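Local coordinates for protein orotidine 5'-phosphate decarboxylase (Lactobacillus acidophilus, PDB 3TFX) that probably catalyses the decarboxylation of orotidine 5'-monophosphate to UMP, the last step of de novo pyrimidine synthesis, as a homodimeric TIM barrel, at residues M65-I68 with P69-Y73; S100-D103 with G104-A107; G75-A78 with L79-G83. All coordinates share one frame; numbering follows the deposited sequence.

Overall arrangement
In this eight-stranded parallel barrel, the three contacts show how a helix is started, ended and flanked. Contact 1 opens helix 69-80 just after strand 58-65, within the run of residues predicted to bind substrate; Met65 is about 6 Å, side chain to side chain, from Lys64, the predicted proton donor. Contact 3 closes the same helix, its centre about 13 Å from that of contact 1, and the selenium of Met65 packs against Gly75 and Ala76. Contact 2 lies on the next helix, 95-108, its centre about 9 Å from that of contact 3 and about 10 Å from that of contact 1, whose Tyr73 packs against Gly104 and Ala107. Contacts 1 and 3 touch the second subunit.

Contact 1: M65-I68 with P69-Y73; sequences MHDI and PNTVY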
loop_
_atom_site.group_PDB
_atom_site.type_symbol
_atom_site.label_atom_id
_atom_site.label_comp_id
_atom_site.label_asym_id
_atom_site.label_seq_id
_atom_site.Cartn_x
_atom_site.Cartn_y
_atom_site.Cartn_z
HETATM N N MSE A 65 -0.521 -3.451 -1.716
HETATM C CA MSE A 65 0.927 -3.217 -1.720
HETATM C C MSE A 65 1.376 -2.740 -3.088
HETATM O O MSE A 65 0.941 -3.284 -4.120
HETATM C CB MSE A 65 1.685 -4.458 -1.282
HETATM C CG MSE A 65 1.561 -4.742 0.205
HETATM SE SE MSE A 65 2.352 -6.469 0.667
HETATM C CE MSE A 65 1.038 -7.617 -0.244
ATOM N N HIS A 66 2.193 -1.689 -3.092
ATOM C CA HIS A 66 2.725 -1.120 -4.334
ATOM C C HIS A 66 4.148 -0.549 -4.112
ATOM O O HIS A 66 4.333 0.622 -3.713
ATOM C CB HIS A 66 1.761 -0.062 -4.868
ATOM C CG HIS A 66 2.087 0.432 -6.241
ATOM N ND1 HIS A 66 1.416 1.482 -6.824
ATOM C CD2 HIS A 66 3.031 0.049 -7.133
ATOM C CE1 HIS A 66 1.905 1.701 -8.031
ATOM N NE2 HIS A 66 2.887 0.845 -8.242
ATOM N N ASP A 67 5.140 -1.394 -4.383
ATOM C CA ASP A 67 6.543 -1.101 -4.118
ATOM C C ASP A 67 7.364 -2.008 -5.055
ATOM O O ASP A 67 6.784 -2.723 -5.876
ATOM C CB ASP A 67 6.853 -1.357 -2.631
ATOM C CG ASP A 67 8.035 -0.530 -2.114
ATOM O OD1 ASP A 67 9.031 -0.398 -2.840
ATOM O OD2 ASP A 67 7.980 -0.024 -0.976
ATOM N N ILE A 68 8.691 -1.974 -4.949
ATOM C CA ILE A 68 9.569 -2.787 -5.815
ATOM C C ILE A 68 9.410 -4.287 -5.483
ATOM O O ILE A 68 9.039 -4.614 -4.367
ATOM C CB ILE A 68 11.067 -2.314 -5.758
ATOM C CG1 ILE A 68 11.703 -2.616 -4.394
ATOM C CG2 ILE A 68 11.167 -0.812 -6.066
ATOM C CD1 ILE A 68 13.210 -2.359 -4.348
ATOM N N PRO A 69 9.657 -5.191 -6.460
ATOM C CA PRO A 69 9.389 -6.614 -6.238
ATOM C C PRO A 69 9.970 -7.194 -4.939
ATOM O O PRO A 69 9.248 -7.898 -4.227
ATOM C CB PRO A 69 10.011 -7.287 -7.470
ATOM C CG PRO A 69 9.851 -6.270 -8.550
ATOM C CD PRO A 69 10.052 -4.929 -7.858
ATOM N N ASN A 70 11.233 -6.899 -4.616
ATOM C CA ASN A 70 11.838 -7.479 -3.400
ATOM C C ASN A 70 11.137 -7.050 -2.104
ATOM O O ASN A 70 10.973 -7.847 -1.191
ATOM C CB ASN A 70 13.347 -7.199 -3.305
ATOM C CG ASN A 70 13.986 -7.822 -2.043
ATOM O OD1 ASN A 70 14.399 -7.102 -1.112
ATOM N ND2 ASN A 70 14.043 -9.168 -1.998
ATOM N N THR A 71 10.708 -5.794 -2.039
ATOM C CA THR A 71 10.057 -5.272 -0.836
ATOM C C THR A 71 8.656 -5.887 -0.696
ATOM O O THR A 71 8.226 -6.240 0.406
ATOM C CB THR A 71 10.015 -3.736 -0.850
ATOM O OG1 THR A 71 11.346 -3.228 -0.990
ATOM C CG2 THR A 71 9.424 -3.174 0.431
ATOM N N VAL A 72 7.969 -6.045 -1.821
ATOM C CA VAL A 72 6.626 -6.634 -1.820
ATOM C C VAL A 72 6.712 -8.116 -1.477
ATOM O O VAL A 72 5.858 -8.643 -0.758
ATOM C CB VAL A 72 5.880 -6.382 -3.158
ATOM C CG1 VAL A 72 4.476 -7.020 -3.147
ATOM C CG2 VAL A 72 5.780 -4.871 -3.408
ATOM N N TYR A 73 7.762 -8.778 -1.939
ATOM C CA TYR A 73 8.002 -10.165 -1.534
ATOM C C TYR A 73 7.963 -10.261 -0.012
ATOM O O TYR A 73 7.252 -11.087 0.551
ATOM C CB TYR A 73 9.350 -10.665 -2.062
ATOM C CG TYR A 73 9.721 -12.053 -1.596
ATOM C CD1 TYR A 73 9.419 -13.176 -2.367
ATOM C CD2 TYR A 73 10.389 -12.239 -0.387
ATOM C CE1 TYR A 73 9.763 -14.469 -1.924
ATOM C CE2 TYR A 73 10.739 -13.510 0.059
ATOM C CZ TYR A 73 10.426 -14.621 -0.712
ATOM O OH TYR A 73 10.793 -15.868 -0.258
HETATM O O HOH W 1 11.337 -0.594 -1.176
#
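The turn that carries the chain from strand 58-65 into helix 69-80 of the TIM barrel, at the predicted substrate site, packs Asp67 and Ile68 against Thr71 and Val72. Ile68 holds the N-cap position, and its carbonyl oxygen receives the first full helical bond, Val72 N to Ile68 O at 3.1 Å, nearly straight at 164°; Thr71 N adds a weak one there. The Asp67 side chain folds over the following amide, OD1 accepting Ile68 N at 2.7 Å through its anti lone pair. Asp67 OD2 lies 3.7 Å from Thr71 CG2, and Val72 CG2 packs 3.8 Å from Asp67 CB. A water hydrogen-bonded to both Asp67 OD1 and Thr71 OG1, 2.6 Å from the latter, links them. That hydroxyl also meets Ile68, whose CG1 is turned between backbone N and carbonyl carbon (chi1 69°) and comes within 3.5 Å of Thr71 OG1. Were Asp67 replaced by an alanine, Ile68 N would probably lose its carboxylate acceptor, and Lys64 of the second subunit its salt-bridge partner. One carboxylate thus divides its oxygens, OD1 fixing the turn and OD2 crossing the dimer interface to the neighbouring subunit's predicted active site.

Contact 2: S100-D103 with G104-A107; sequences SAKD and GLIA
Leu105 and Ile106 press their side chains on carbonyl oxygens one turn back in helix 95-108, a plain example of how an amphipathic barrel helix divides into a packed and an open side. On the packed side, Gly104 N bonds to Ser100 O at 2.8 Å and Leu105 N to Ala101 O at 2.9 Å. The branched end of Leu105 stays near that second carbonyl, its CD2 3.8 Å from Ala101 O, and Ala101 and Gly104 keep this side of the helix slim. On the looser side, Ile106 has CG1 opposite its carbonyl carbon (chi1 -64°), which sets CG1 3.3 Å from Lys102 O; the side chains themselves barely meet, Lys102 CG and Ile106 CD1 being 4.4 Å apart. Asp103, Ile106 and Ala107 are exposed, yet the backbone ladder stays regular here, Ala107 N to Asp103 O at 3.0 Å; it is the side chains that part. Lys102 carries its amine away from this turn to a salt bridge with Asp159. Within the beta-alpha-beta unit of strands 86-90 and 117-121, Ala101 and Leu105 face both strands, through Val89, Thr87 and Leu118, while Ser100, Ala101, Leu105 and Ala107 meet the flanking helix 69-80.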
loop_
_atom_site.group_PDB
_atom_site.type_symbol
_atom_site.label_atom_id
_atom_site.label_comp_id
_atom_site.label_asym_id
_atom_site.label_seq_id
_atom_site.Cartn_x
_atom_site.Cartn_y
_atom_site.Cartn_z
ATOM N N SER A 100 6.448 -11.679 -7.405
ATOM C CA SER A 100 7.171 -11.661 -6.122
ATOM C C SER A 100 6.199 -11.680 -4.946
ATOM O O SER A 100 6.432 -12.341 -3.946
ATOM C CB SER A 100 8.117 -10.451 -6.048
ATOM O OG SER A 100 9.204 -10.593 -6.957
ATOM N N ALA A 101 5.086 -10.974 -5.092
ATOM C CA ALA A 101 4.046 -10.944 -4.067
ATOM C C ALA A 101 3.530 -12.354 -3.785
ATOM O O ALA A 101 3.434 -12.771 -2.628
ATOM C CB ALA A 101 2.917 -10.017 -4.490
ATOM N N LYS A 102 3.247 -13.100 -4.850
ATOM C CA LYS A 102 2.752 -14.460 -4.715
ATOM C C LYS A 102 3.802 -15.381 -4.088
ATOM O O LYS A 102 3.459 -16.190 -3.224
ATOM C CB LYS A 102 2.276 -15.032 -6.061
ATOM C CG LYS A 102 1.563 -16.410 -5.935
ATOM C CD LYS A 102 0.225 -16.325 -5.160
ATOM C CE LYS A 102 -0.353 -17.730 -4.824
ATOM N NZ LYS A 102 -1.607 -17.706 -3.945
ATOM N N ASP A 103 5.063 -15.243 -4.512
ATOM C CA ASP A 103 6.181 -16.023 -3.932
ATOM C C ASP A 103 6.374 -15.713 -2.456
ATOM O O ASP A 103 6.644 -16.608 -1.644
ATOM C CB ASP A 103 7.491 -15.759 -4.668
ATOM C CG ASP A 103 7.488 -16.305 -6.074
ATOM O OD1 ASP A 103 6.784 -17.300 -6.328
ATOM O OD2 ASP A 103 8.183 -15.731 -6.941
ATOM N N GLY A 104 6.234 -14.438 -2.114
ATOM C CA GLY A 104 6.243 -14.015 -0.710
ATOM C C GLY A 104 5.111 -14.637 0.090
ATOM O O GLY A 104 5.323 -15.119 1.208
ATOM N N LEU A 105 3.899 -14.609 -0.468
ATOM C CA LEU A 105 2.734 -15.263 0.151
ATOM C C LEU A 105 3.012 -16.748 0.438
ATOM O O LEU A 105 2.774 -17.235 1.543
ATOM C CB LEU A 105 1.490 -15.103 -0.752
ATOM C CG LEU A 105 0.404 -14.025 -0.517
ATOM C CD1 LEU A 105 0.803 -12.862 0.380
ATOM C CD2 LEU A 105 -0.250 -13.516 -1.819
ATOM N N ILE A 106 3.534 -17.453 -0.562
ATOM C CA ILE A 106 3.918 -18.873 -0.429
ATOM C C ILE A 106 4.953 -19.104 0.689
ATOM O O ILE A 106 4.789 -20.000 1.523
ATOM C CB ILE A 106 4.414 -19.450 -1.791
ATOM C CG1 ILE A 106 3.263 -19.429 -2.819
ATOM C CG2 ILE A 106 4.986 -20.866 -1.622
ATOM C CD1 ILE A 106 3.631 -19.885 -4.225
ATOM N N ALA A 107 5.989 -18.271 0.725
ATOM C CA ALA A 107 7.064 -18.379 1.721
ATOM C C ALA A 107 6.588 -18.117 3.148
ATOM O O ALA A 107 7.102 -18.707 4.099
ATOM C CB ALA A 107 8.207 -17.425 1.360
#

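Contact 3: G75-A78 with L79-G83; sequences GAKA and LAKLG
Where helix 69-80 runs out, Leu79 and Ala80 still make regular backbone bonds to Gly75 and Ala76, but Lys81 makes only weak ones, a worked case of a helix unwinding into a glycine. In this first shell, Leu79 N reaches Gly75 O and Ala80 N reaches Ala76 O, both at 3.0 Å. The pattern then slackens: Lys81 N is shared between Lys77 O and Ala78 O, each 3.4 Å away. Beyond it Leu82 N turns back to Leu79 O at 3.1 Å, and a type I beta turn from Ala80 to Gly83 finishes the run, with Gly83 at positive phi (77°), a conformation that favours glycine.

The side chains follow this frame. Leu79 has a first torsion of -57° that brings CG round beside the backbone N and places it 3.3 Å from Gly75 O. Lys81 starts in the same way, its CG 3.5 Å from Lys77 O, then runs out extended beside Lys77. The two ammonium groups of Lys77 and Lys81 remain 5.3 Å apart, NZ to NZ, close for like charges; Lys81 NZ is held by a hydrogen bond to Asn43 OD1 of the second subunit.

Farther out, Leu79 inserts among Leu61, Leu63 and Met65 of strand 58-65 and also meets Tyr42 of the second subunit. Ala80, at the end itself, touches Thr109 and Pro116. Ala76 and Lys77 touch Leu105 and Ala107 on helix 95-108, whereas Leu82 packs on Ile46 and Ile49 of helix 46-54, so that this half of the helix lies between helices 46-54 and 95-108.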
loop_
_atom_site.group_PDB
_atom_site.type_symbol
_atom_site.label_atom_id
_atom_site.label_comp_id
_atom_site.label_asym_id
_atom_site.label_seq_id
_atom_site.Cartn_x
_atom_site.Cartn_y
_atom_site.Cartn_z
ATOM N N GLY A 75 6.954 -7.897 2.269
ATOM C CA GLY A 75 5.664 -7.429 2.799
ATOM C C GLY A 75 4.624 -8.539 2.750
ATOM O O GLY A 75 3.945 -8.824 3.746
ATOM N N ALA A 76 4.519 -9.185 1.592
ATOM C CA ALA A 76 3.534 -10.251 1.383
ATOM C C ALA A 76 3.814 -11.444 2.295
ATOM O O ALA A 76 2.885 -12.011 2.884
ATOM C CB ALA A 76 3.507 -10.681 -0.077
ATOM N N LYS A 77 5.094 -11.795 2.430
ATOM C CA LYS A 77 5.518 -12.862 3.340
ATOM C C LYS A 77 5.104 -12.579 4.781
ATOM O O LYS A 77 4.582 -13.454 5.479
ATOM C CB LYS A 77 7.025 -13.036 3.270
ATOM C CG LYS A 77 7.543 -14.300 3.906
ATOM C CD LYS A 77 9.062 -14.234 3.956
ATOM C CE LYS A 77 9.629 -15.293 4.862
ATOM N NZ LYS A 77 11.108 -15.089 5.002
ATOM N N ALA A 78 5.351 -11.343 5.213
ATOM C CA ALA A 78 4.936 -10.884 6.529
ATOM C C ALA A 78 3.423 -11.047 6.728
ATOM O O ALA A 78 2.982 -11.483 7.789
ATOM C CB ALA A 78 5.349 -9.428 6.729
ATOM N N LEU A 79 2.636 -10.707 5.711
ATOM C CA LEU A 79 1.168 -10.833 5.810
ATOM C C LEU A 79 0.658 -12.277 5.859
ATOM O O LEU A 79 -0.324 -12.546 6.552
ATOM C CB LEU A 79 0.438 -10.040 4.714
ATOM C CG LEU A 79 0.750 -8.538 4.653
ATOM C CD1 LEU A 79 -0.119 -7.813 3.633
ATOM C CD2 LEU A 79 0.619 -7.893 6.039
ATOM N N ALA A 80 1.315 -13.191 5.141
ATOM C CA ALA A 80 0.902 -14.602 5.145
ATOM C C ALA A 80 1.120 -15.272 6.510
ATOM O O ALA A 80 0.434 -16.236 6.850
ATOM C CB ALA A 80 1.581 -15.389 4.013
ATOM N N LYS A 81 2.052 -14.738 7.303
ATOM C CA LYS A 81 2.297 -15.238 8.663
ATOM C C LYS A 81 1.099 -14.977 9.573
ATOM O O LYS A 81 0.919 -15.661 10.570
ATOM C CB LYS A 81 3.538 -14.586 9.272
ATOM C CG LYS A 81 4.864 -14.919 8.603
ATOM C CD LYS A 81 5.988 -14.150 9.305
ATOM C CE LYS A 81 7.287 -14.158 8.499
ATOM N NZ LYS A 81 8.257 -13.119 8.989
ATOM N N LEU A 82 0.278 -13.988 9.219
ATOM C CA LEU A 82 -0.882 -13.580 10.024
ATOM C C LEU A 82 -2.104 -14.487 9.841
ATOM O O LEU A 82 -3.078 -14.384 10.593
ATOM C CB LEU A 82 -1.267 -12.137 9.685
ATOM C CG LEU A 82 -0.610 -10.922 10.353
ATOM C CD1 LEU A 82 0.700 -11.254 11.058
ATOM C CD2 LEU A 82 -0.423 -9.798 9.349
ATOM N N GLY A 83 -2.062 -15.366 8.844
ATOM C CA GLY A 83 -3.157 -16.314 8.593
ATOM C C GLY A 83 -4.365 -15.694 7.900
ATOM O O GLY A 83 -5.496 -16.118 8.136
#